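Local atomic coordinates of cellulosomal scaffoldin (Bacteroides cellulosolvens, PDB entry 2XBT), a protein that probably binds cellulose through this family 3b carbohydrate-binding module, one domain of a much longer secreted scaffold protein of the cellulosome. Residues 8-13 / 38-43; 49-54 / 73-78. All coordinates share one frame; numbering follows the deposited sequence.

Contact 1. Residues 8-13 / 38-43; sequences SDLKLL and STYDLS
Tyr40 reaches across to Leu10 and Asp9, and serves an apolar and a polar partner together. Its CB already sets out toward residues 8-13, and CG, beside the backbone N (chi1 -70°), starts a ring that lies against Leu10. Tyr40 CD2 meets Leu10 CD2 at 3.7 Å, Tyr40 CD1 and CE1 face the other methyl, Leu10 CD1, and Leu10 CG stands over the centre of the face, 4.1 Å from the ring centroid, in a CH-pi contact. At the tip, Tyr40 OH accepts a fairly straight bond from Asp9 N (3.2 Å, 161°), with Ser8 CA close by. Ser8 OG accepts the Leu10 N-H at 3.1 Å, closing an ST turn around Asp9. A water joins Asp9 OD2 (2.6 Å) to Ser38 N (3.0 Å), and Tyr150 meets Tyr40 edge-to-face. Thus the start of strand 10-15 is tied to strand 40-41, which pairs with 97-98 in a separate small sheet. With an alanine at Tyr40, the Asp9 N-H is likely to lose this acceptor and a gap to open beside Leu10. The phenol thus presents an acceptor oxygen to a backbone N-H and a pi face to a leucine, so polar and apolar contacts probably restrain the ring together.

Contact 2. Residues 49-54 / 73-78; sequences YFYTSD and ATFNNL
Tyr51 places CG between its backbone N and carbonyl carbon (chi1 70°), which sends the phenol across to Phe75, while Leu78, with CG anti to the backbone N (chi1 -175°), lays a methyl beside the Phe50 ring. These pairs belong to the beta-sandwich of a family 3 carbohydrate-binding module, and they illustrate how strands one apart in a sheet can touch across the strand between them. Strand 85-93 runs between 45-51 and 71-82, bonding to both through its backbone, as in Tyr51 with Lys87 and Asn76 with Tyr88. Segments 49-54 and 73-78 therefore share no hydrogen bond and meet through side chains alone, on both faces of the sheet. On the face turned to strand 59-66 of the other sheet, Tyr51 and Phe75 both pack on Leu59 and on Ile89 of the intervening strand. The two side chains cross at about a right angle, and the phenol oxygen does the touching: Tyr51 OH comes to 3.5 Å from Phe75 CD1 and 3.8 Å from Phe75 CB. On the other face, Phe50 is also touched by Pro160, the C-terminal residue, and Phe50 CE1 lies 4.0 Å from Leu78 CD1. Next to these pairs, Asn76 ND2 donates within its amide plane to Thr74 OG1, at 3.1 Å and 164°.

The two contacts follow each other along the chain, since 38-43 closes contact 1 before strand 45-51 leads into contact 2. They sit on opposite sides of the centre of the domain, their own centres about 23 Å apart and their nearest atoms about 8 Å apart, so neither leans on the other. Their principles differ as well. Contact 1 joins strands of two different sheets and combines ring packing with a direct hydrogen bond and a water bridge, whereas contact 2 spans a strand within one sheet by van der Waals contact of side chains, one of them through a phenol oxygen. Tyr150, which packs on Tyr40, lies in strand 147-150, next to 45-51 in the sheet of contact 2, and so provides an indirect connection.

Contact 1. Residues 8-13 / 38-43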
loop_
_atom_site.group_PDB
_atom_site.type_symbol
_atom_site.label_atom_id
_atom_site.label_comp_id
_atom_site.label_asym_id
_atom_site.label_seq_id
_atom_site.Cartn_x
_atom_site.Cartn_y
_atom_site.Cartn_z
ATOM N N SER A 8 -4.440 -15.553 7.269
ATOM C CA SER A 8 -4.255 -14.531 8.261
ATOM C C SER A 8 -5.630 -13.945 8.413
ATOM O O SER A 8 -6.544 -14.303 7.665
ATOM C CB SER A 8 -3.274 -13.466 7.760
ATOM O OG SER A 8 -3.917 -12.591 6.839
ATOM N N ASP A 9 -5.790 -13.039 9.363
ATOM C CA ASP A 9 -7.056 -12.339 9.492
ATOM C C ASP A 9 -6.875 -10.885 9.025
ATOM O O ASP A 9 -7.596 -9.983 9.457
ATOM C CB ASP A 9 -7.542 -12.395 10.947
ATOM C CG ASP A 9 -7.847 -13.824 11.418
ATOM O OD1 ASP A 9 -8.279 -14.651 10.585
ATOM O OD2 ASP A 9 -7.663 -14.113 12.627
ATOM N N LEU A 10 -5.899 -10.670 8.152
ATOM C CA LEU A 10 -5.567 -9.316 7.680
ATOM C C LEU A 10 -6.330 -8.947 6.413
ATOM O O LEU A 10 -6.466 -9.763 5.495
ATOM C CB LEU A 10 -4.069 -9.196 7.443
ATOM C CG LEU A 10 -3.152 -9.307 8.657
ATOM C CD1 LEU A 10 -1.699 -9.411 8.244
ATOM C CD2 LEU A 10 -3.365 -8.124 9.587
ATOM N N LYS A 11 -6.829 -7.719 6.364
ATOM C CA LYS A 11 -7.580 -7.240 5.209
ATOM C C LYS A 11 -7.197 -5.802 4.891
ATOM O O LYS A 11 -7.019 -4.995 5.799
ATOM C CB LYS A 11 -9.070 -7.350 5.513
ATOM C CG LYS A 11 -9.993 -6.650 4.561
ATOM C CD LYS A 11 -11.443 -6.964 4.933
ATOM C CE LYS A 11 -12.424 -6.039 4.236
ATOM N NZ LYS A 11 -13.845 -6.329 4.602
ATOM N N LEU A 12 -7.059 -5.482 3.601
ATOM C CA LEU A 12 -6.677 -4.135 3.202
ATOM C C LEU A 12 -7.838 -3.421 2.543
ATOM O O LEU A 12 -8.457 -3.960 1.629
ATOM C CB LEU A 12 -5.499 -4.175 2.225
ATOM C CG LEU A 12 -4.866 -2.840 1.832
ATOM C CD1 LEU A 12 -4.238 -2.191 3.046
ATOM C CD2 LEU A 12 -3.821 -3.022 0.733
ATOM N N LEU A 13 -8.125 -2.215 3.021
ATOM C CA LEU A 13 -9.046 -1.312 2.354
ATOM C C LEU A 13 -8.207 -0.230 1.686
ATOM O O LEU A 13 -7.146 0.140 2.186
ATOM C CB LEU A 13 -10.038 -0.700 3.348
ATOM C CG LEU A 13 -10.950 -1.693 4.087
ATOM C CD1 LEU A 13 -11.752 -0.989 5.177
ATOM C CD2 LEU A 13 -11.886 -2.397 3.112
ATOM N N SER A 38 -5.853 -12.920 16.764
ATOM C CA SER A 38 -4.399 -12.785 16.862
ATOM C C SER A 38 -3.963 -11.327 16.972
ATOM O O SER A 38 -4.762 -10.414 16.779
ATOM C CB SER A 38 -3.735 -13.388 15.631
ATOM O OG SER A 38 -4.153 -14.727 15.429
ATOM N N THR A 39 -2.688 -11.107 17.272
ATOM C CA THR A 39 -2.120 -9.774 17.188
ATOM C C THR A 39 -1.001 -9.845 16.180
ATOM O O THR A 39 -0.362 -10.889 16.017
ATOM C CB THR A 39 -1.516 -9.303 18.516
ATOM O OG1 THR A 39 -0.348 -10.076 18.789
ATOM C CG2 THR A 39 -2.524 -9.429 19.662
ATOM N N TYR A 40 -0.782 -8.743 15.475
ATOM C CA TYR A 40 0.237 -8.689 14.441
ATOM C C TYR A 40 1.205 -7.525 14.707
ATOM O O TYR A 40 0.787 -6.427 15.063
ATOM C CB TYR A 40 -0.428 -8.525 13.069
ATOM C CG TYR A 40 -1.189 -9.748 12.602
ATOM C CD1 TYR A 40 -0.526 -10.793 11.978
ATOM C CD2 TYR A 40 -2.553 -9.862 12.796
ATOM C CE1 TYR A 40 -1.210 -11.923 11.537
ATOM C CE2 TYR A 40 -3.243 -10.983 12.365
ATOM C CZ TYR A 40 -2.562 -12.010 11.741
ATOM O OH TYR A 40 -3.256 -13.118 11.318
ATOM N N ASP A 41 2.492 -7.782 14.511
ATOM C CA ASP A 41 3.542 -6.788 14.705
ATOM C C ASP A 41 3.704 -5.975 13.423
ATOM O O ASP A 41 4.100 -6.519 12.388
ATOM C CB ASP A 41 4.855 -7.513 15.011
ATOM C CG ASP A 41 5.990 -6.569 15.357
ATOM O OD1 ASP A 41 5.849 -5.343 15.143
ATOM O OD2 ASP A 41 7.037 -7.062 15.843
ATOM N N LEU A 42 3.415 -4.679 13.490
ATOM C CA LEU A 42 3.460 -3.852 12.292
ATOM C C LEU A 42 4.845 -3.785 11.663
ATOM O O LEU A 42 4.964 -3.534 10.466
ATOM C CB LEU A 42 2.939 -2.446 12.555
ATOM C CG LEU A 42 1.441 -2.340 12.814
ATOM C CD1 LEU A 42 1.100 -0.893 13.113
ATOM C CD2 LEU A 42 0.669 -2.842 11.592
ATOM N N SER A 43 5.887 -4.012 12.456
ATOM C CA SER A 43 7.250 -3.960 11.912
ATOM C C SER A 43 7.504 -5.090 10.916
ATOM O O SER A 43 8.497 -5.071 10.178
ATOM C CB SER A 43 8.288 -4.008 13.035
ATOM O OG SER A 43 8.384 -5.313 13.585
HETATM O O HOH W 1 -6.265 -12.318 13.877
#

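Contact 2. Residues 49-54 / 73-78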
loop_
_atom_site.group_PDB
_atom_site.type_symbol
_atom_site.label_atom_id
_atom_site.label_comp_id
_atom_site.label_asym_id
_atom_site.label_seq_id
_atom_site.Cartn_x
_atom_site.Cartn_y
_atom_site.Cartn_z
ATOM N N TYR A 49 2.922 -1.442 -3.928
ATOM C CA TYR A 49 2.075 -0.803 -4.914
ATOM C C TYR A 49 2.894 -0.848 -6.186
ATOM O O TYR A 49 3.988 -0.298 -6.236
ATOM C CB TYR A 49 1.838 0.654 -4.524
ATOM C CG TYR A 49 0.862 1.399 -5.411
ATOM C CD1 TYR A 49 -0.471 1.555 -5.036
ATOM C CD2 TYR A 49 1.277 1.970 -6.613
ATOM C CE1 TYR A 49 -1.369 2.254 -5.837
ATOM C CE2 TYR A 49 0.387 2.669 -7.425
ATOM C CZ TYR A 49 -0.933 2.807 -7.033
ATOM O OH TYR A 49 -1.842 3.505 -7.810
ATOM N N PHE A 50 2.358 -1.522 -7.196
ATOM C CA PHE A 50 3.108 -1.822 -8.415
ATOM C C PHE A 50 2.774 -0.815 -9.494
ATOM O O PHE A 50 1.612 -0.437 -9.658
ATOM C CB PHE A 50 2.769 -3.214 -8.904
ATOM C CG PHE A 50 3.023 -4.284 -7.870
ATOM C CD1 PHE A 50 4.280 -4.851 -7.751
ATOM C CD2 PHE A 50 2.004 -4.713 -7.040
ATOM C CE1 PHE A 50 4.532 -5.841 -6.803
ATOM C CE2 PHE A 50 2.242 -5.705 -6.068
ATOM C CZ PHE A 50 3.514 -6.264 -5.969
ATOM N N TYR A 51 3.795 -0.387 -10.226
ATOM C CA TYR A 51 3.613 0.697 -11.185
ATOM C C TYR A 51 4.636 0.627 -12.311
ATOM O O TYR A 51 5.571 -0.163 -12.277
ATOM C CB TYR A 51 3.717 2.064 -10.490
ATOM C CG TYR A 51 5.126 2.410 -10.033
ATOM C CD1 TYR A 51 5.942 3.220 -10.801
ATOM C CD2 TYR A 51 5.638 1.916 -8.825
ATOM C CE1 TYR A 51 7.232 3.543 -10.388
ATOM C CE2 TYR A 51 6.927 2.230 -8.406
ATOM C CZ TYR A 51 7.713 3.045 -9.194
ATOM O OH TYR A 51 8.989 3.367 -8.800
ATOM N N THR A 52 4.454 1.493 -13.298
ATOM C CA THR A 52 5.308 1.501 -14.470
ATOM C C THR A 52 6.046 2.813 -14.512
ATOM O O THR A 52 5.443 3.886 -14.402
ATOM C CB THR A 52 4.495 1.381 -15.763
ATOM O OG1 THR A 52 3.895 0.087 -15.834
ATOM C CG2 THR A 52 5.400 1.603 -16.982
ATOM N N SER A 53 7.356 2.733 -14.642
ATOM C CA SER A 53 8.171 3.928 -14.657
ATOM C C SER A 53 8.352 4.442 -16.067
ATOM O O SER A 53 9.058 3.841 -16.878
ATOM C CB SER A 53 9.545 3.685 -14.050
ATOM O OG SER A 53 10.303 4.881 -14.100
ATOM N N ASP A 54 7.675 5.548 -16.336
ATOM C CA ASP A 54 7.915 6.376 -17.494
ATOM C C ASP A 54 9.314 6.161 -18.075
ATOM O O ASP A 54 9.474 5.729 -19.222
ATOM C CB ASP A 54 7.758 7.837 -17.056
ATOM C CG ASP A 54 8.260 8.077 -15.629
ATOM O OD1 ASP A 54 9.495 8.104 -15.411
ATOM O OD2 ASP A 54 7.423 8.237 -14.721
ATOM N N ALA A 73 9.333 4.330 2.662
ATOM C CA ALA A 73 9.136 3.688 1.371
ATOM C C ALA A 73 10.425 3.612 0.581
ATOM O O ALA A 73 11.310 4.466 0.710
ATOM C CB ALA A 73 8.080 4.427 0.570
ATOM N N THR A 74 10.523 2.576 -0.241
ATOM C CA THR A 74 11.595 2.452 -1.207
ATOM C C THR A 74 10.977 2.180 -2.571
ATOM O O THR A 74 9.859 1.694 -2.663
ATOM C CB THR A 74 12.547 1.295 -0.842
ATOM O OG1 THR A 74 11.816 0.068 -0.803
ATOM C CG2 THR A 74 13.181 1.539 0.535
ATOM N N PHE A 75 11.707 2.513 -3.631
ATOM C CA PHE A 75 11.253 2.237 -4.975
ATOM C C PHE A 75 12.199 1.204 -5.561
ATOM O O PHE A 75 13.423 1.318 -5.421
ATOM C CB PHE A 75 11.252 3.527 -5.790
ATOM C CG PHE A 75 10.392 4.605 -5.190
ATOM C CD1 PHE A 75 9.053 4.698 -5.520
ATOM C CD2 PHE A 75 10.914 5.501 -4.270
ATOM C CE1 PHE A 75 8.240 5.680 -4.960
ATOM C CE2 PHE A 75 10.107 6.487 -3.704
ATOM C CZ PHE A 75 8.772 6.573 -4.052
ATOM N N ASN A 76 11.621 0.199 -6.211
ATOM C CA ASN A 76 12.325 -1.028 -6.533
ATOM C C ASN A 76 11.982 -1.541 -7.915
ATOM O O ASN A 76 10.857 -1.379 -8.374
ATOM C CB ASN A 76 11.919 -2.115 -5.544
ATOM C CG ASN A 76 12.089 -1.683 -4.109
ATOM O OD1 ASN A 76 13.145 -1.884 -3.520
ATOM N ND2 ASN A 76 11.059 -1.053 -3.550
ATOM N N ASN A 77 12.946 -2.189 -8.560
ATOM C CA ASN A 77 12.667 -2.871 -9.816
ATOM C C ASN A 77 11.857 -4.140 -9.602
ATOM O O ASN A 77 12.116 -4.905 -8.677
ATOM C CB ASN A 77 13.972 -3.204 -10.536
ATOM C CG ASN A 77 14.737 -1.968 -10.927
ATOM O OD1 ASN A 77 15.904 -1.808 -10.581
ATOM N ND2 ASN A 77 14.073 -1.068 -11.636
ATOM N N LEU A 78 10.868 -4.360 -10.458
ATOM C CA LEU A 78 10.061 -5.569 -10.391
ATOM C C LEU A 78 10.618 -6.601 -11.356
ATOM O O LEU A 78 10.943 -6.267 -12.490
ATOM C CB LEU A 78 8.619 -5.269 -10.793
ATOM C CG LEU A 78 7.684 -6.463 -10.639
ATOM C CD1 LEU A 78 7.549 -6.835 -9.179
ATOM C CD2 LEU A 78 6.321 -6.177 -11.255
#